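Local coordinates for protein putative hexose oxidase (Nonomuraea sp. ATCC 39727, PDB 5AWV) that is a flavoprotein oxidase with covalently bound FAD that binds the glycopeptide antibiotic teicoplanin and probably oxidises its sugar, at residues 294-299 against 308-313; 253-258 against 340-345; 276-281 against 289-294. One frame throughout, in Å; residues are numbered along the deposited sequence.

Contact 1 (294-299 against 308-313); sequences QLMIGN and GFMMPI
Phe309 holds CG anti to its backbone N (chi1 -163°), and Ile297, with CG1 anti to the carbonyl carbon (chi1 -51°), leaves CG2 anti to its N, so the two side chains run side by side on one face of the hairpin. Ile297 CG2 sits over the Phe309 ring in a CH-pi contact, 4.2 Å from the centroid, while Leu295 CD1 lies at the ring edge. On the other face, Met296 bends at chi3 (81°) and brings its SD across Pro312, 3.6 Å from Pro312 CD; its CE meets the CE of the extended Met310. Gln294 NE2 makes a weak hydrogen bond to this same sulfur.

Between these faces the antiparallel backbones pair at Met296 and Met310: Met296 N gives Met310 O a 2.8 Å bond nearly along the C=O axis, and Met310 N returns one to Met296 O. Near the turn, Gly308 N reaches Asn299 O from above the carbonyl plane. The Gly308 backbone angles favour glycine.

The methionine-proline face packs on the bound glycopeptide, together with Gln294. The Phe309 face is covered by Phe267 and Leu270 of helix 264-280, and the hairpin lies in its sheet between strands 395-402 and 249-257.

Contact 2 (253-258 against 340-345); sequences STVTFD and AEVPEP
Only one end of this edge pairing is closely knit. Thr256 and Glu341 form an antiparallel hydrogen-bonded pair: Glu341 N points almost straight at Thr256 O (2.8 Å, 171° at the hydrogen), and Thr256 N answers to Glu341 O in the carbonyl plane. Beside them, on the face turned to helix 322-334, Ala340 CB packs 3.7 Å from Phe257 CE1. Val255 turns CG1 anti to its backbone N (chi1 176°), bringing that methyl against both Ala340 CB and Val342 CG2. From the helix, Ile334 touches both Ala340 and Val342.

Toward Pro343 the strands loosen. A proline has no N-H to offer Thr254 O, and instead its CD comes within 3.0 Å of that oxygen. One water joins Ser253 OG to Pro343 O, donating to the carbonyl at 2.7 Å. On the opposite face Thr256 OG1 and Glu341 OE2 stand 4.0 Å apart, the glutamate bent at chi2 (-93°); a second water accepts from Thr256 OG1 and donates to Glu341 OE2 and to Thr254 O, the latter at 2.6 Å.

Glu341 is exposed and its carboxylate probably ionised, which would polarise the second water and strengthen its hold on the Thr256 hydroxyl. This suits a strand at the edge of the sheet within this chain: two direct backbone bonds, and water where Pro343 has no N-H for Thr254 O or the chains stand too far apart.

Contact 3 (276-281 against 289-294); sequences EWYERN and TGLWSQ
Leu291, at the start of the strand, is the first residue of 289-294 to meet the helix end 276-281. With CG anti to its backbone N (chi1 -178°), it sends CD2 tip to tip against Trp277, 4.0 Å from the indole CH2. The same methyl lies 4.1 Å from Tyr278 OH, at the junction of the two aromatic side chains. Trp292 turns its side chain to the other face of the sheet, where it packs on the bound glycopeptide.

Ser293 returns to the helix side and makes the polar contact. Its OG takes the crowded position between the backbone N and the carbonyl carbon (chi1 68°) and meets Tyr278 OH at 2.6 Å, a short hydrogen bond in which either hydroxyl could be the donor. Ser293 OG lies at the edge of the tyrosine ring, in its plane. The tyrosine side chain bridges the gap between helix 276-280 and strand 291-294, whose axes approach no nearer than 11.8 Å. Trp277 CZ3 sits 3.8 Å above the centre of that ring and backs it on one face, while Asn281 ND2 lies over a face of the indole and makes a weak hydrogen bond to Trp277 O just beyond the helix.

Ser293 OG also bonds to His329 NE2 of helix 322-334, and the His329 ring meets Trp277 edge-to-face. The buried serine hydroxyl therefore links tyrosine and histidine in one polar chain within an otherwise aromatic and aliphatic layer. Its proton order probably depends on the protonation of the imidazole; either order would fit the same heavy-atom positions.

All three contacts belong to the seven-stranded antiparallel sheet and its helices. Strand 309-316 ties contact 1 to contact 2, whose centres are 10 Å apart: Met311 N to Val255 O (2.8 Å) and Ile313 N to Ser253 O (2.7 Å) are probable hydrogen bonds. Gln294 falls in the ranges of contacts 1 and 3, though it takes part only in contact 1. Contacts 2 and 3 do not touch, their nearest atoms being about 7 Å apart. The sheet face away from helix 264-280 meets the glycopeptide: the Gln294 side chain lies about 5 Å from the bound 2-amino-2-deoxy-glucuronic acid, that of Trp292 about 7 Å, and each about 7 Å from FAD; Thr254 OG1 hydrogen-bonds the peptide backbone.

Contact 1 (294-299 against 308-313)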
# COMPACT_ATOMS: atom_id res chain seq x y z
N GLN A 294 8.62 13.46 8.72
CA GLN A 294 8.46 12.42 9.70
C GLN A 294 9.60 12.29 10.67
O GLN A 294 10.75 12.31 10.25
CB GLN A 294 8.18 11.06 9.04
CG GLN A 294 9.20 10.42 8.23
CD GLN A 294 8.75 9.00 7.76
OE1 GLN A 294 7.60 8.69 7.66
NE2 GLN A 294 9.70 8.16 7.48
N LEU A 295 9.26 12.16 11.92
CA LEU A 295 10.22 12.06 12.99
C LEU A 295 10.52 10.62 13.26
O LEU A 295 9.70 9.90 13.72
CB LEU A 295 9.76 12.86 14.21
CG LEU A 295 10.70 12.83 15.47
CD1 LEU A 295 12.10 13.38 15.17
CD2 LEU A 295 10.09 13.53 16.63
N MET A 296 11.74 10.21 12.95
CA MET A 296 12.12 8.83 13.01
C MET A 296 13.06 8.66 14.22
O MET A 296 14.14 9.23 14.21
CB MET A 296 12.78 8.43 11.75
CG MET A 296 11.88 8.61 10.47
SD MET A 296 12.84 8.69 8.94
CE MET A 296 13.05 6.94 8.78
N ILE A 297 12.57 7.97 15.23
CA ILE A 297 13.24 7.84 16.50
C ILE A 297 13.71 6.38 16.52
O ILE A 297 13.05 5.50 17.07
CB ILE A 297 12.35 8.16 17.68
CG1 ILE A 297 11.65 9.50 17.52
CG2 ILE A 297 13.15 8.14 18.98
CD1 ILE A 297 10.51 9.67 18.47
N GLY A 298 14.88 6.17 15.93
CA GLY A 298 15.43 4.85 15.72
C GLY A 298 16.85 4.73 16.25
O GLY A 298 17.51 5.74 16.49
N ASN A 299 17.28 3.48 16.49
CA ASN A 299 18.74 3.24 16.65
C ASN A 299 19.45 3.27 15.29
O ASN A 299 18.84 3.11 14.19
CB ASN A 299 19.07 1.97 17.48
CG ASN A 299 18.65 0.68 16.77
OD1 ASN A 299 17.56 0.59 16.24
ND2 ASN A 299 19.54 -0.28 16.71
N GLY A 308 18.43 5.28 12.37
CA GLY A 308 18.85 6.43 13.13
C GLY A 308 17.72 7.31 13.59
O GLY A 308 16.53 6.93 13.55
N PHE A 309 18.13 8.46 14.09
CA PHE A 309 17.33 9.42 14.78
C PHE A 309 17.37 10.66 13.92
O PHE A 309 18.37 11.38 13.90
CB PHE A 309 17.94 9.66 16.16
CG PHE A 309 17.02 10.31 17.17
CD1 PHE A 309 15.80 10.97 16.81
CD2 PHE A 309 17.38 10.34 18.50
CE1 PHE A 309 15.06 11.59 17.74
CE2 PHE A 309 16.56 10.89 19.46
CZ PHE A 309 15.38 11.53 19.08
N MET A 310 16.30 10.88 13.11
CA MET A 310 16.31 11.91 12.11
C MET A 310 14.89 12.32 11.70
O MET A 310 13.95 11.62 12.01
CB MET A 310 17.06 11.42 10.92
CG MET A 310 16.55 10.13 10.37
SD MET A 310 17.29 9.91 8.76
CE MET A 310 16.79 8.22 8.61
N MET A 311 14.78 13.41 10.97
CA MET A 311 13.48 13.98 10.60
C MET A 311 13.59 14.51 9.20
O MET A 311 13.98 15.67 8.99
CB MET A 311 13.00 15.03 11.60
CG MET A 311 11.64 15.57 11.30
SD MET A 311 11.01 16.79 12.47
CE MET A 311 11.85 18.25 11.85
N PRO A 312 13.31 13.67 8.22
CA PRO A 312 13.23 14.24 6.87
C PRO A 312 12.02 15.18 6.76
O PRO A 312 10.93 14.93 7.41
CB PRO A 312 13.05 12.99 5.95
CG PRO A 312 13.37 11.84 6.85
CD PRO A 312 13.18 12.22 8.26
N ILE A 313 12.17 16.21 5.97
CA ILE A 313 11.13 17.18 5.71
C ILE A 313 11.09 17.49 4.22
O ILE A 313 12.15 17.61 3.55
CB ILE A 313 11.41 18.50 6.44
CG1 ILE A 313 11.79 18.22 7.88
CG2 ILE A 313 10.26 19.49 6.31
CD1 ILE A 313 12.48 19.41 8.50

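Contact 2 (253-258 against 340-345)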
# COMPACT_ATOMS: atom_id res chain seq x y z
N SER A 253 14.95 18.77 3.45
CA SER A 253 16.00 18.76 4.42
C SER A 253 15.81 17.60 5.35
O SER A 253 14.67 17.24 5.61
CB SER A 253 15.90 20.09 5.21
OG SER A 253 16.86 20.17 6.25
N THR A 254 16.87 17.03 5.90
CA THR A 254 16.75 16.07 7.01
C THR A 254 17.52 16.61 8.20
O THR A 254 18.71 16.86 8.07
CB THR A 254 17.27 14.70 6.54
OG1 THR A 254 16.50 14.25 5.41
CG2 THR A 254 17.32 13.66 7.65
N VAL A 255 16.85 16.84 9.33
CA VAL A 255 17.48 17.23 10.58
C VAL A 255 17.95 15.90 11.23
O VAL A 255 17.16 14.89 11.30
CB VAL A 255 16.49 17.90 11.54
CG1 VAL A 255 17.10 18.23 12.91
CG2 VAL A 255 15.89 19.14 10.97
N THR A 256 19.21 15.82 11.68
CA THR A 256 19.70 14.62 12.36
C THR A 256 19.84 14.88 13.84
O THR A 256 20.22 15.97 14.22
CB THR A 256 21.02 14.19 11.69
OG1 THR A 256 20.75 13.95 10.28
CG2 THR A 256 21.46 12.91 12.22
N PHE A 257 19.55 13.92 14.69
CA PHE A 257 19.72 14.06 16.10
C PHE A 257 20.72 13.04 16.54
O PHE A 257 20.87 12.01 15.90
CB PHE A 257 18.41 13.81 16.83
CG PHE A 257 17.32 14.72 16.36
CD1 PHE A 257 17.16 15.96 16.89
CD2 PHE A 257 16.46 14.32 15.35
CE1 PHE A 257 16.15 16.80 16.45
CE2 PHE A 257 15.45 15.16 14.90
CZ PHE A 257 15.28 16.40 15.47
N ASP A 258 21.36 13.28 17.66
CA ASP A 258 22.39 12.37 18.12
C ASP A 258 21.96 11.86 19.44
O ASP A 258 21.66 12.62 20.36
CB ASP A 258 23.71 13.13 18.20
CG ASP A 258 24.87 12.24 18.55
OD1 ASP A 258 24.69 11.04 18.89
OD2 ASP A 258 25.99 12.77 18.53
N ALA A 340 20.69 18.48 17.84
CA ALA A 340 20.10 18.52 16.46
C ALA A 340 21.10 19.15 15.44
O ALA A 340 21.66 20.17 15.74
CB ALA A 340 18.82 19.33 16.50
N GLU A 341 21.32 18.54 14.29
CA GLU A 341 22.11 19.04 13.16
C GLU A 341 21.20 19.33 11.91
O GLU A 341 20.42 18.47 11.47
CB GLU A 341 23.18 18.00 12.79
CG GLU A 341 24.17 18.44 11.69
CD GLU A 341 23.85 18.09 10.21
OE1 GLU A 341 24.26 18.87 9.31
OE2 GLU A 341 23.25 17.02 9.92
N VAL A 342 21.27 20.53 11.36
CA VAL A 342 20.41 21.03 10.30
C VAL A 342 21.24 21.43 9.07
O VAL A 342 21.89 22.45 9.07
CB VAL A 342 19.63 22.24 10.76
CG1 VAL A 342 18.66 22.73 9.67
CG2 VAL A 342 18.93 21.93 12.07
N PRO A 343 21.16 20.66 8.00
CA PRO A 343 21.84 20.98 6.77
C PRO A 343 21.10 22.05 5.97
O PRO A 343 19.98 22.40 6.25
CB PRO A 343 21.82 19.65 6.02
CG PRO A 343 20.53 19.02 6.44
CD PRO A 343 20.31 19.44 7.88
N GLU A 344 21.77 22.58 4.97
CA GLU A 344 21.18 23.51 4.07
C GLU A 344 20.09 22.76 3.33
O GLU A 344 20.34 21.63 2.94
CB GLU A 344 22.22 23.96 2.99
CG GLU A 344 22.87 25.24 3.29
CD GLU A 344 21.85 26.35 3.31
OE1 GLU A 344 21.24 26.68 2.24
OE2 GLU A 344 21.64 26.85 4.41
N PRO A 345 18.93 23.36 3.11
CA PRO A 345 17.95 22.65 2.25
C PRO A 345 18.39 22.50 0.76
O PRO A 345 19.10 23.35 0.25
CB PRO A 345 16.70 23.53 2.30
CG PRO A 345 17.07 24.75 3.05
CD PRO A 345 18.49 24.71 3.49
O HOH W 1 17.31 22.98 6.38
O HOH W 2 21.05 15.85 8.36

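Contact 3 (276-281 against 289-294)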
# COMPACT_ATOMS: atom_id res chain seq x y z
N GLU A 276 3.15 19.34 19.37
CA GLU A 276 2.41 20.59 19.45
C GLU A 276 2.39 21.37 18.15
O GLU A 276 1.38 21.98 17.81
CB GLU A 276 2.91 21.47 20.63
CG GLU A 276 2.45 20.79 21.95
CD GLU A 276 3.06 21.32 23.24
OE1 GLU A 276 2.93 20.64 24.33
OE2 GLU A 276 3.66 22.39 23.18
N TRP A 277 3.51 21.36 17.42
CA TRP A 277 3.55 22.00 16.12
C TRP A 277 2.46 21.33 15.18
O TRP A 277 1.66 22.03 14.56
CB TRP A 277 4.95 21.90 15.48
CG TRP A 277 5.01 22.71 14.28
CD1 TRP A 277 5.36 24.03 14.16
CD2 TRP A 277 4.60 22.28 12.96
NE1 TRP A 277 5.22 24.42 12.84
CE2 TRP A 277 4.78 23.35 12.09
CE3 TRP A 277 4.20 21.02 12.44
CZ2 TRP A 277 4.47 23.27 10.73
CZ3 TRP A 277 3.91 20.96 11.07
CH2 TRP A 277 4.05 22.04 10.24
N TYR A 278 2.45 20.03 15.10
CA TYR A 278 1.42 19.28 14.33
C TYR A 278 -0.01 19.56 14.85
O TYR A 278 -0.89 19.68 14.01
CB TYR A 278 1.71 17.76 14.16
CG TYR A 278 2.59 17.46 12.98
CD1 TYR A 278 2.04 17.35 11.71
CD2 TYR A 278 3.96 17.42 13.08
CE1 TYR A 278 2.78 17.11 10.58
CE2 TYR A 278 4.75 17.21 11.95
CZ TYR A 278 4.14 17.02 10.67
OH TYR A 278 4.91 16.80 9.52
N GLU A 279 -0.24 19.78 16.15
CA GLU A 279 -1.59 20.15 16.62
C GLU A 279 -2.03 21.46 16.08
O GLU A 279 -3.19 21.62 15.80
CB GLU A 279 -1.68 20.26 18.14
CG GLU A 279 -1.50 19.00 18.88
CD GLU A 279 -1.50 19.19 20.42
OE1 GLU A 279 -1.31 18.21 21.17
OE2 GLU A 279 -1.61 20.31 20.90
N ARG A 280 -1.10 22.42 15.94
CA ARG A 280 -1.41 23.75 15.49
C ARG A 280 -1.47 23.90 13.99
O ARG A 280 -2.17 24.78 13.51
CB ARG A 280 -0.40 24.80 16.04
CG ARG A 280 -0.38 24.94 17.55
CD ARG A 280 0.54 26.12 18.01
NE ARG A 280 1.93 25.99 17.52
CZ ARG A 280 2.94 25.32 18.12
NH1 ARG A 280 2.77 24.72 19.31
NH2 ARG A 280 4.15 25.24 17.53
N ASN A 281 -0.76 23.04 13.26
CA ASN A 281 -0.51 23.29 11.82
C ASN A 281 -0.97 22.14 10.84
O ASN A 281 -0.25 21.85 9.84
CB ASN A 281 0.95 23.62 11.67
CG ASN A 281 1.30 24.94 12.39
OD1 ASN A 281 0.74 25.96 12.04
ND2 ASN A 281 2.06 24.87 13.43
N THR A 289 -0.18 22.76 4.68
CA THR A 289 -0.66 21.60 3.93
C THR A 289 0.37 21.15 2.86
O THR A 289 0.40 19.97 2.50
CB THR A 289 -2.00 21.81 3.23
OG1 THR A 289 -1.92 22.97 2.40
CG2 THR A 289 -3.12 21.96 4.22
N GLY A 290 1.20 22.09 2.39
CA GLY A 290 2.32 21.81 1.46
C GLY A 290 3.63 21.26 2.08
O GLY A 290 4.61 21.00 1.35
N LEU A 291 3.61 20.99 3.38
CA LEU A 291 4.76 20.44 4.11
C LEU A 291 4.43 19.09 4.71
O LEU A 291 3.29 18.82 5.21
CB LEU A 291 5.13 21.40 5.28
CG LEU A 291 6.34 21.03 6.15
CD1 LEU A 291 7.11 22.25 6.69
CD2 LEU A 291 5.98 20.10 7.32
N TRP A 292 5.42 18.26 4.69
CA TRP A 292 5.37 16.99 5.35
C TRP A 292 6.71 16.63 5.94
O TRP A 292 7.77 16.96 5.42
CB TRP A 292 5.01 15.90 4.31
CG TRP A 292 4.98 14.50 4.90
CD1 TRP A 292 3.94 13.87 5.55
CD2 TRP A 292 6.02 13.55 4.80
NE1 TRP A 292 4.30 12.61 5.91
CE2 TRP A 292 5.57 12.36 5.45
CE3 TRP A 292 7.30 13.57 4.25
CZ2 TRP A 292 6.38 11.24 5.61
CZ3 TRP A 292 8.13 12.45 4.43
CH2 TRP A 292 7.65 11.29 5.06
N SER A 293 6.65 15.95 7.06
CA SER A 293 7.85 15.44 7.71
C SER A 293 7.56 14.19 8.44
O SER A 293 6.41 13.86 8.73
CB SER A 293 8.41 16.52 8.67
OG SER A 293 7.53 16.72 9.76
N GLN A 294 8.62 13.46 8.72
CA GLN A 294 8.46 12.42 9.70
C GLN A 294 9.60 12.29 10.67
O GLN A 294 10.75 12.31 10.25
CB GLN A 294 8.18 11.06 9.04
CG GLN A 294 9.20 10.42 8.23
CD GLN A 294 8.75 9.00 7.76
OE1 GLN A 294 7.60 8.69 7.66
NE2 GLN A 294 9.70 8.16 7.48